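Local coordinates for protein ATP grasp ligase (Microcystis aeruginosa MRC, PDB 5IG9) that is an ATP-grasp ligase that probably uses ATP to form the ester (lactone) links of microviridin-type precursor peptides, at residues L17-K27 / S314-N323; I210-V221 / N276-P286. All coordinates share one frame; numbering follows the deposited sequence.

Interaction 1. Residues L17-K27 / S314-N323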
loop_
_atom_site.group_PDB
_atom_site.type_symbol
_atom_site.label_atom_id
_atom_site.label_comp_id
_atom_site.label_asym_id
_atom_site.label_seq_id
_atom_site.Cartn_x
_atom_site.Cartn_y
_atom_site.Cartn_z
ATOM N N LEU A 17 -26.155 -8.630 3.399
ATOM C CA LEU A 17 -27.018 -7.454 3.431
ATOM C C LEU A 17 -26.928 -6.668 2.129
ATOM O O LEU A 17 -27.933 -6.128 1.649
ATOM C CB LEU A 17 -26.645 -6.566 4.616
ATOM C CG LEU A 17 -27.358 -6.840 5.936
ATOM C CD1 LEU A 17 -26.580 -6.221 7.078
ATOM C CD2 LEU A 17 -28.769 -6.280 5.886
ATOM N N VAL A 18 -25.735 -6.604 1.538
ATOM C CA VAL A 18 -25.538 -5.807 0.332
ATOM C C VAL A 18 -25.959 -6.581 -0.910
ATOM O O VAL A 18 -26.591 -6.025 -1.816
ATOM C CB VAL A 18 -24.074 -5.342 0.233
ATOM C CG1 VAL A 18 -23.828 -4.650 -1.100
ATOM C CG2 VAL A 18 -23.745 -4.413 1.385
ATOM N N ILE A 19 -25.612 -7.870 -0.984
ATOM C CA ILE A 19 -25.938 -8.642 -2.181
ATOM C C ILE A 19 -27.448 -8.742 -2.355
ATOM O O ILE A 19 -27.961 -8.693 -3.479
ATOM C CB ILE A 19 -25.276 -10.034 -2.138
ATOM C CG1 ILE A 19 -25.942 -10.935 -1.097
ATOM C CG2 ILE A 19 -23.794 -9.914 -1.847
ATOM C CD1 ILE A 19 -25.451 -12.360 -1.126
ATOM N N LYS A 20 -28.186 -8.859 -1.248
ATOM C CA LYS A 20 -29.636 -8.981 -1.352
ATOM C C LYS A 20 -30.270 -7.651 -1.730
ATOM O O LYS A 20 -31.253 -7.618 -2.480
ATOM C CB LYS A 20 -30.213 -9.511 -0.041
ATOM C CG LYS A 20 -29.764 -10.923 0.295
ATOM C CD LYS A 20 -30.559 -11.491 1.456
ATOM C CE LYS A 20 -29.861 -12.699 2.055
ATOM N NZ LYS A 20 -29.349 -13.622 1.006
ATOM N N ALA A 21 -29.720 -6.543 -1.230
ATOM C CA ALA A 21 -30.196 -5.234 -1.653
ATOM C C ALA A 21 -29.813 -4.950 -3.098
ATOM O O ALA A 21 -30.548 -4.258 -3.810
ATOM C CB ALA A 21 -29.649 -4.147 -0.729
ATOM N N ILE A 22 -28.669 -5.474 -3.546
ATOM C CA ILE A 22 -28.300 -5.372 -4.954
ATOM C C ILE A 22 -29.219 -6.238 -5.805
ATOM O O ILE A 22 -29.755 -5.789 -6.824
ATOM C CB ILE A 22 -26.823 -5.754 -5.157
ATOM C CG1 ILE A 22 -25.902 -4.677 -4.591
ATOM C CG2 ILE A 22 -26.521 -5.961 -6.633
ATOM C CD1 ILE A 22 -24.439 -4.986 -4.785
ATOM N N GLU A 23 -29.417 -7.495 -5.397
ATOM C CA GLU A 23 -30.298 -8.383 -6.147
ATOM C C GLU A 23 -31.728 -7.858 -6.174
ATOM O O GLU A 23 -32.435 -8.017 -7.177
ATOM C CB GLU A 23 -30.258 -9.793 -5.558
ATOM C CG GLU A 23 -28.953 -10.531 -5.790
ATOM C CD GLU A 23 -28.848 -11.798 -4.966
ATOM O OE1 GLU A 23 -29.673 -11.986 -4.049
ATOM O OE2 GLU A 23 -27.939 -12.609 -5.236
ATOM N N ALA A 24 -32.177 -7.230 -5.086
ATOM C CA ALA A 24 -33.539 -6.715 -5.057
ATOM C C ALA A 24 -33.716 -5.504 -5.964
ATOM O O ALA A 24 -34.854 -5.126 -6.259
ATOM C CB ALA A 24 -33.949 -6.371 -3.625
ATOM N N MET A 25 -32.625 -4.887 -6.415
ATOM C CA MET A 25 -32.704 -3.758 -7.332
ATOM C C MET A 25 -32.622 -4.177 -8.792
ATOM O O MET A 25 -32.502 -3.314 -9.667
ATOM C CB MET A 25 -31.602 -2.744 -7.017
ATOM C CG MET A 25 -31.773 -2.047 -5.680
ATOM S SD MET A 25 -30.562 -0.745 -5.404
ATOM C CE MET A 25 -31.195 0.528 -6.493
ATOM N N GLY A 26 -32.680 -5.476 -9.075
ATOM C CA GLY A 26 -32.642 -5.965 -10.437
ATOM C C GLY A 26 -31.261 -6.228 -10.995
ATOM O O GLY A 26 -31.152 -6.657 -12.151
ATOM N N LYS A 27 -30.205 -5.983 -10.228
ATOM C CA LYS A 27 -28.842 -6.247 -10.662
ATOM C C LYS A 27 -28.294 -7.470 -9.937
ATOM O O LYS A 27 -28.872 -7.960 -8.964
ATOM C CB LYS A 27 -27.945 -5.027 -10.427
ATOM C CG LYS A 27 -27.435 -4.381 -11.709
ATOM C CD LYS A 27 -26.897 -5.426 -12.684
ATOM C CE LYS A 27 -25.847 -4.834 -13.614
ATOM N NZ LYS A 27 -26.152 -5.080 -15.051
ATOM N N SER A 314 -26.430 -0.539 4.478
ATOM C CA SER A 314 -26.268 -1.527 3.416
ATOM C C SER A 314 -27.124 -1.184 2.206
ATOM O O SER A 314 -26.730 -1.455 1.065
ATOM C CB SER A 314 -26.617 -2.919 3.938
ATOM O OG SER A 314 -28.003 -3.025 4.214
ATOM N N GLN A 315 -28.294 -0.581 2.430
ATOM C CA GLN A 315 -29.109 -0.107 1.318
ATOM C C GLN A 315 -28.406 1.015 0.564
ATOM O O GLN A 315 -28.392 1.037 -0.671
ATOM C CB GLN A 315 -30.471 0.356 1.831
ATOM C CG GLN A 315 -31.430 0.794 0.740
ATOM C CD GLN A 315 -31.766 -0.328 -0.223
ATOM O OE1 GLN A 315 -31.986 -1.470 0.186
ATOM N NE2 GLN A 315 -31.802 -0.010 -1.511
ATOM N N ALA A 316 -27.810 1.961 1.295
ATOM C CA ALA A 316 -27.145 3.085 0.640
ATOM C C ALA A 316 -25.927 2.621 -0.145
ATOM O O ALA A 316 -25.638 3.149 -1.225
ATOM C CB ALA A 316 -26.746 4.140 1.671
ATOM N N ILE A 317 -25.201 1.635 0.383
ATOM C CA ILE A 317 -24.035 1.106 -0.319
ATOM C C ILE A 317 -24.463 0.394 -1.593
ATOM O O ILE A 317 -23.885 0.606 -2.665
ATOM C CB ILE A 317 -23.232 0.169 0.601
ATOM C CG1 ILE A 317 -22.619 0.957 1.758
ATOM C CG2 ILE A 317 -22.152 -0.566 -0.188
ATOM C CD1 ILE A 317 -21.842 0.100 2.723
ATOM N N ALA A 318 -25.482 -0.462 -1.492
ATOM C CA ALA A 318 -25.973 -1.172 -2.669
ATOM C C ALA A 318 -26.491 -0.204 -3.726
ATOM O O ALA A 318 -26.363 -0.462 -4.927
ATOM C CB ALA A 318 -27.064 -2.161 -2.266
ATOM N N GLU A 319 -27.073 0.921 -3.303
ATOM C CA GLU A 319 -27.580 1.889 -4.272
ATOM C C GLU A 319 -26.443 2.560 -5.032
ATOM O O GLU A 319 -26.461 2.620 -6.264
ATOM C CB GLU A 319 -28.466 2.927 -3.576
ATOM C CG GLU A 319 -29.830 2.384 -3.159
ATOM C CD GLU A 319 -30.696 3.418 -2.456
ATOM O OE1 GLU A 319 -30.258 4.583 -2.341
ATOM O OE2 GLU A 319 -31.814 3.067 -2.019
ATOM N N ILE A 320 -25.435 3.062 -4.317
ATOM C CA ILE A 320 -24.340 3.743 -5.004
ATOM C C ILE A 320 -23.528 2.753 -5.833
ATOM O O ILE A 320 -22.876 3.139 -6.811
ATOM C CB ILE A 320 -23.458 4.511 -3.998
ATOM C CG1 ILE A 320 -22.584 5.536 -4.722
ATOM C CG2 ILE A 320 -22.576 3.559 -3.210
ATOM C CD1 ILE A 320 -21.730 6.361 -3.794
ATOM N N LEU A 321 -23.564 1.469 -5.477
ATOM C CA LEU A 321 -22.841 0.472 -6.258
ATOM C C LEU A 321 -23.532 0.219 -7.593
ATOM O O LEU A 321 -22.876 0.165 -8.641
ATOM C CB LEU A 321 -22.706 -0.826 -5.461
ATOM C CG LEU A 321 -21.550 -0.896 -4.460
ATOM C CD1 LEU A 321 -21.542 -2.232 -3.736
ATOM C CD2 LEU A 321 -20.216 -0.657 -5.156
ATOM N N VAL A 322 -24.860 0.080 -7.579
ATOM C CA VAL A 322 -25.589 -0.194 -8.812
ATOM C C VAL A 322 -26.013 1.070 -9.557
ATOM O O VAL A 322 -26.301 0.997 -10.760
ATOM C CB VAL A 322 -26.820 -1.072 -8.526
ATOM C CG1 VAL A 322 -26.428 -2.263 -7.664
ATOM C CG2 VAL A 322 -27.918 -0.265 -7.867
ATOM N N ASN A 323 -26.062 2.223 -8.883
ATOM C CA ASN A 323 -26.390 3.487 -9.531
ATOM C C ASN A 323 -25.161 4.283 -9.940
ATOM O O ASN A 323 -25.312 5.344 -10.556
ATOM C CB ASN A 323 -27.256 4.359 -8.613
ATOM C CG ASN A 323 -28.738 4.110 -8.795
ATOM O OD1 ASN A 323 -29.329 3.275 -8.109
ATOM N ND2 ASN A 323 -29.349 4.836 -9.724
#
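L17 and V18 meet S314 where helix 14-23, in the pre-ATP-grasp domain, passes the C-terminal helix 313-323; the axes of 17-23 and 314-323 come within 8.5 Å at a crossing angle of -53°. L17 CB lies 3.7 Å from S314 CB, and its CD2 approaches S314 OG, which is hydrogen-bonded to E305 and so does not depend on helix 14-23. V18 splits its methyls: CG2 reaches S314 and I317, while CG1 leans on A318 and L321. At A21 the CB meets A318 CB at 3.6 Å, alanine against alanine. The amide oxygen OE1 of Q315 comes 3.7 Å from A21 CB. Bent at chi2 (62°), the glutamine brings its NE2 to E319 OE2 at 3.1 Å, on the anti side of the carboxylate and close to the amide plane. An alanine in place of Q315 is likely to leave E319 OE2 without this donor and the A21 methyl without this neighbour. I22 sends CG1 against A318 CB and CG2 to V322 CG1, 3.8 Å away, while CD1 reaches L321 CD1. Past the helix, in the type I turn E23 to G26, M25 folds back: with chi3 at 74°, its CE comes 3.6 Å from V322 CG2. Its SD also lies beside E319 CG, the two side chains at about a right angle. K27 adds only its CB, against V322 CG1. No hydrogen bond joins the two segments; the polar bonds described run from Q315 to E319 within helix 313-323 and from S314 to E305, and the chain's last helix packs on the pre-ATP-grasp domain here through aliphatic contacts around two alanines.

Interaction 2. Residues I210-V221 / N276-P286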
loop_
_atom_site.group_PDB
_atom_site.type_symbol
_atom_site.label_atom_id
_atom_site.label_comp_id
_atom_site.label_asym_id
_atom_site.label_seq_id
_atom_site.Cartn_x
_atom_site.Cartn_y
_atom_site.Cartn_z
ATOM N N ILE A 210 -7.813 13.344 25.238
ATOM C CA ILE A 210 -8.798 14.414 25.362
ATOM C C ILE A 210 -10.014 13.864 26.104
ATOM O O ILE A 210 -10.638 12.912 25.615
ATOM C CB ILE A 210 -9.203 14.971 23.992
ATOM C CG1 ILE A 210 -8.002 15.625 23.309
ATOM C CG2 ILE A 210 -10.360 15.950 24.145
ATOM C CD1 ILE A 210 -8.294 16.107 21.914
ATOM N N PRO A 211 -10.381 14.425 27.253
ATOM C CA PRO A 211 -11.602 13.978 27.934
ATOM C C PRO A 211 -12.829 14.299 27.097
ATOM O O PRO A 211 -13.005 15.422 26.622
ATOM C CB PRO A 211 -11.586 14.768 29.249
ATOM C CG PRO A 211 -10.158 15.186 29.428
ATOM C CD PRO A 211 -9.650 15.429 28.043
ATOM N N LYS A 212 -13.678 13.298 26.916
ATOM C CA LYS A 212 -14.781 13.381 25.977
ATOM C C LYS A 212 -16.096 13.107 26.687
ATOM O O LYS A 212 -16.159 12.326 27.641
ATOM C CB LYS A 212 -14.589 12.390 24.822
ATOM C CG LYS A 212 -14.307 10.968 25.282
ATOM C CD LYS A 212 -13.312 10.281 24.370
ATOM C CE LYS A 212 -12.745 9.026 25.016
ATOM N NZ LYS A 212 -13.787 7.980 25.220
ATOM N N ALA A 213 -17.142 13.777 26.215
ATOM C CA ALA A 213 -18.497 13.510 26.672
ATOM C C ALA A 213 -19.190 12.496 25.778
ATOM O O ALA A 213 -19.935 11.641 26.268
ATOM C CB ALA A 213 -19.305 14.808 26.714
ATOM N N LEU A 214 -18.943 12.568 24.474
ATOM C CA LEU A 214 -19.568 11.680 23.509
ATOM C C LEU A 214 -18.530 11.139 22.537
ATOM O O LEU A 214 -17.524 11.791 22.242
ATOM C CB LEU A 214 -20.676 12.396 22.725
ATOM C CG LEU A 214 -21.923 12.845 23.489
ATOM C CD1 LEU A 214 -22.867 13.585 22.559
ATOM C CD2 LEU A 214 -22.630 11.664 24.130
ATOM N N GLU A 215 -18.788 9.930 22.051
ATOM C CA GLU A 215 -18.055 9.334 20.944
ATOM C C GLU A 215 -18.968 9.283 19.729
ATOM O O GLU A 215 -20.105 8.806 19.825
ATOM C CB GLU A 215 -17.563 7.926 21.298
ATOM C CG GLU A 215 -16.445 7.891 22.325
ATOM C CD GLU A 215 -15.849 6.506 22.492
ATOM O OE1 GLU A 215 -16.517 5.632 23.084
ATOM O OE2 GLU A 215 -14.713 6.294 22.020
ATOM N N LEU A 216 -18.478 9.782 18.597
ATOM C CA LEU A 216 -19.243 9.821 17.357
ATOM C C LEU A 216 -18.712 8.772 16.388
ATOM O O LEU A 216 -17.496 8.649 16.205
ATOM C CB LEU A 216 -19.173 11.204 16.703
ATOM C CG LEU A 216 -19.585 12.418 17.535
ATOM C CD1 LEU A 216 -19.558 13.677 16.687
ATOM C CD2 LEU A 216 -20.956 12.209 18.141
ATOM N N ARG A 217 -19.624 8.024 15.771
ATOM C CA ARG A 217 -19.309 7.105 14.681
ATOM C C ARG A 217 -20.047 7.589 13.444
ATOM O O ARG A 217 -21.273 7.495 13.373
ATOM C CB ARG A 217 -19.697 5.671 15.030
ATOM C CG ARG A 217 -19.349 4.657 13.951
ATOM C CD ARG A 217 -17.842 4.474 13.810
ATOM N NE ARG A 217 -17.507 3.388 12.892
ATOM C CZ ARG A 217 -16.286 2.884 12.746
ATOM N NH1 ARG A 217 -15.279 3.367 13.460
ATOM N NH2 ARG A 217 -16.072 1.895 11.889
ATOM N N ILE A 218 -19.300 8.094 12.473
ATOM C CA ILE A 218 -19.858 8.756 11.300
ATOM C C ILE A 218 -19.543 7.915 10.074
ATOM O O ILE A 218 -18.372 7.724 9.728
ATOM C CB ILE A 218 -19.307 10.180 11.154
ATOM C CG1 ILE A 218 -19.528 10.946 12.458
ATOM C CG2 ILE A 218 -19.953 10.888 9.977
ATOM C CD1 ILE A 218 -18.770 12.236 12.538
ATOM N N THR A 219 -20.584 7.418 9.417
ATOM C CA THR A 219 -20.456 6.617 8.208
ATOM C C THR A 219 -21.007 7.419 7.038
ATOM O O THR A 219 -22.166 7.844 7.064
ATOM C CB THR A 219 -21.198 5.288 8.348
ATOM O OG1 THR A 219 -20.777 4.630 9.544
ATOM C CG2 THR A 219 -20.899 4.397 7.164
ATOM N N ILE A 220 -20.177 7.630 6.022
ATOM C CA ILE A 220 -20.534 8.441 4.866
ATOM C C ILE A 220 -20.574 7.543 3.640
ATOM O O ILE A 220 -19.620 6.800 3.382
ATOM C CB ILE A 220 -19.542 9.599 4.661
ATOM C CG1 ILE A 220 -19.589 10.549 5.862
ATOM C CG2 ILE A 220 -19.845 10.334 3.365
ATOM C CD1 ILE A 220 -18.558 11.650 5.807
ATOM N N VAL A 221 -21.672 7.612 2.892
ATOM C CA VAL A 221 -21.823 6.886 1.634
ATOM C C VAL A 221 -22.160 7.913 0.560
ATOM O O VAL A 221 -23.299 8.397 0.492
ATOM C CB VAL A 221 -22.909 5.805 1.708
ATOM C CG1 VAL A 221 -22.890 4.958 0.450
ATOM C CG2 VAL A 221 -22.726 4.945 2.948
ATOM N N ASN A 276 -15.869 7.612 -1.609
ATOM C CA ASN A 276 -17.322 7.614 -1.514
ATOM C C ASN A 276 -17.834 6.735 -0.380
ATOM O O ASN A 276 -19.052 6.597 -0.223
ATOM C CB ASN A 276 -17.953 7.181 -2.846
ATOM C CG ASN A 276 -17.969 8.301 -3.874
ATOM O OD1 ASN A 276 -18.538 9.369 -3.639
ATOM N ND2 ASN A 276 -17.338 8.063 -5.018
ATOM N N TYR A 277 -16.944 6.135 0.409
ATOM C CA TYR A 277 -17.304 5.486 1.661
ATOM C C TYR A 277 -16.226 5.786 2.688
ATOM O O TYR A 277 -15.045 5.898 2.351
ATOM C CB TYR A 277 -17.473 3.965 1.516
ATOM C CG TYR A 277 -17.681 3.259 2.841
ATOM C CD1 TYR A 277 -18.950 3.143 3.396
ATOM C CD2 TYR A 277 -16.608 2.724 3.546
ATOM C CE1 TYR A 277 -19.144 2.508 4.610
ATOM C CE2 TYR A 277 -16.793 2.088 4.760
ATOM C CZ TYR A 277 -18.063 1.984 5.287
ATOM O OH TYR A 277 -18.255 1.351 6.493
ATOM N N GLY A 278 -16.641 5.916 3.946
ATOM C CA GLY A 278 -15.697 6.159 5.020
ATOM C C GLY A 278 -16.307 6.052 6.401
ATOM O O GLY A 278 -17.417 6.538 6.634
ATOM N N ALA A 279 -15.596 5.414 7.324
ATOM C CA ALA A 279 -16.004 5.359 8.723
ATOM C C ALA A 279 -15.121 6.320 9.507
ATOM O O ALA A 279 -13.913 6.099 9.637
ATOM C CB ALA A 279 -15.907 3.939 9.274
ATOM N N ILE A 280 -15.727 7.389 10.018
ATOM C CA ILE A 280 -15.015 8.478 10.674
ATOM C C ILE A 280 -15.284 8.420 12.168
ATOM O O ILE A 280 -16.425 8.217 12.598
ATOM C CB ILE A 280 -15.425 9.846 10.099
ATOM C CG1 ILE A 280 -15.192 9.871 8.590
ATOM C CG2 ILE A 280 -14.668 10.973 10.796
ATOM C CD1 ILE A 280 -15.502 11.200 7.955
ATOM N N ASP A 281 -14.230 8.603 12.954
ATOM C CA ASP A 281 -14.310 8.628 14.405
ATOM C C ASP A 281 -14.089 10.053 14.888
ATOM O O ASP A 281 -13.098 10.692 14.519
ATOM C CB ASP A 281 -13.274 7.690 15.027
ATOM C CG ASP A 281 -13.624 6.230 14.834
ATOM O OD1 ASP A 281 -14.823 5.938 14.674
ATOM O OD2 ASP A 281 -12.710 5.378 14.854
ATOM N N MET A 282 -15.019 10.555 15.699
ATOM C CA MET A 282 -14.862 11.850 16.343
ATOM C C MET A 282 -15.261 11.725 17.805
ATOM O O MET A 282 -15.864 10.735 18.229
ATOM C CB MET A 282 -15.690 12.941 15.655
ATOM C CG MET A 282 -15.377 13.152 14.183
ATOM S SD MET A 282 -16.249 14.567 13.487
ATOM C CE MET A 282 -15.339 15.927 14.212
ATOM N N ILE A 283 -14.902 12.743 18.584
ATOM C CA ILE A 283 -15.326 12.858 19.972
ATOM C C ILE A 283 -15.807 14.281 20.214
ATOM O O ILE A 283 -15.379 15.227 19.542
ATOM C CB ILE A 283 -14.208 12.499 20.976
ATOM C CG1 ILE A 283 -12.993 13.399 20.764
ATOM C CG2 ILE A 283 -13.826 11.032 20.859
ATOM C CD1 ILE A 283 -11.904 13.195 21.780
ATOM N N VAL A 284 -16.705 14.428 21.184
ATOM C CA VAL A 284 -17.254 15.721 21.570
ATOM C C VAL A 284 -16.945 15.951 23.039
ATOM O O VAL A 284 -17.291 15.125 23.892
ATOM C CB VAL A 284 -18.771 15.803 21.319
ATOM C CG1 VAL A 284 -19.256 17.235 21.495
ATOM C CG2 VAL A 284 -19.116 15.281 19.934
ATOM N N THR A 285 -16.300 17.071 23.331
ATOM C CA THR A 285 -16.002 17.444 24.698
ATOM C C THR A 285 -17.279 17.857 25.423
ATOM O O THR A 285 -18.319 18.083 24.800
ATOM C CB THR A 285 -14.983 18.580 24.720
ATOM O OG1 THR A 285 -15.541 19.744 24.098
ATOM C CG2 THR A 285 -13.716 18.171 23.985
ATOM N N PRO A 286 -17.241 17.926 26.756
ATOM C CA PRO A 286 -18.389 18.496 27.479
ATOM C C PRO A 286 -18.735 19.914 27.045
ATOM O O PRO A 286 -19.922 20.262 27.019
ATOM C CB PRO A 286 -17.939 18.427 28.943
ATOM C CG PRO A 286 -17.020 17.248 28.983
ATOM C CD PRO A 286 -16.299 17.246 27.662
#
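L214 to V221 pair with V284 to Y277 as neighbouring antiparallel strands in the five-stranded sheet of the C-terminal part, consistent with an ATP-grasp fold. The backbone bonds come in the hydrogen-bonded pairs L214-V284, L216-M282, I218-I280 and I220-G278; I280 N to I218 O, at 2.7 Å, is nearly straight at 173°. At one end A213 and L214 both face V284, a classic beta bulge, and V284 O accepts from both of their N atoms in the carbonyl plane. Apolar contacts line the face that carries L214, L216, I218 and I220. L216 CD1 meets V284 CG2 at 3.6 Å, I218 CD1 lies by M282 SD, and I220 CD1 touches I280 CD1; helix 260-273 packs here through L266, M270 and I262. On the other face, T219 CG2 approaches Y277 CE1, and the tyrosine OH is hydrogen-bonded to the carbonyl of G299. Charge pairing also belongs to this side. R217, CG anti to the backbone N (chi1 -178°), bends at chi2 (68°) and its NH1 makes a salt bridge to the syn side of D281 OD1 at 2.9 Å, while NH2 binds E300 O and A279 CB lies over one guanidinium face, toward the rim near NH2.

Overall arrangement
The centres of the two contacts lie about 26 Å apart, yet their residues touch: the V221 and N276 ends of the paired strands pack against A316, I317 and I320 of helix 313-323. Along the chain the order is 17-27, 210-221, 276-286, 314-323, which nests interaction 2 inside the loop closed by interaction 1. Interaction 2 forms within the antiparallel sheet, whereas interaction 1 joins helix 14-23, packed against the parallel N-terminal sheet, to the last helix. Helix 313-323 thus lies between the two regions, with I317, I320 and L321 on L113 of strand 111-113, and ties the chain's end to its beginning.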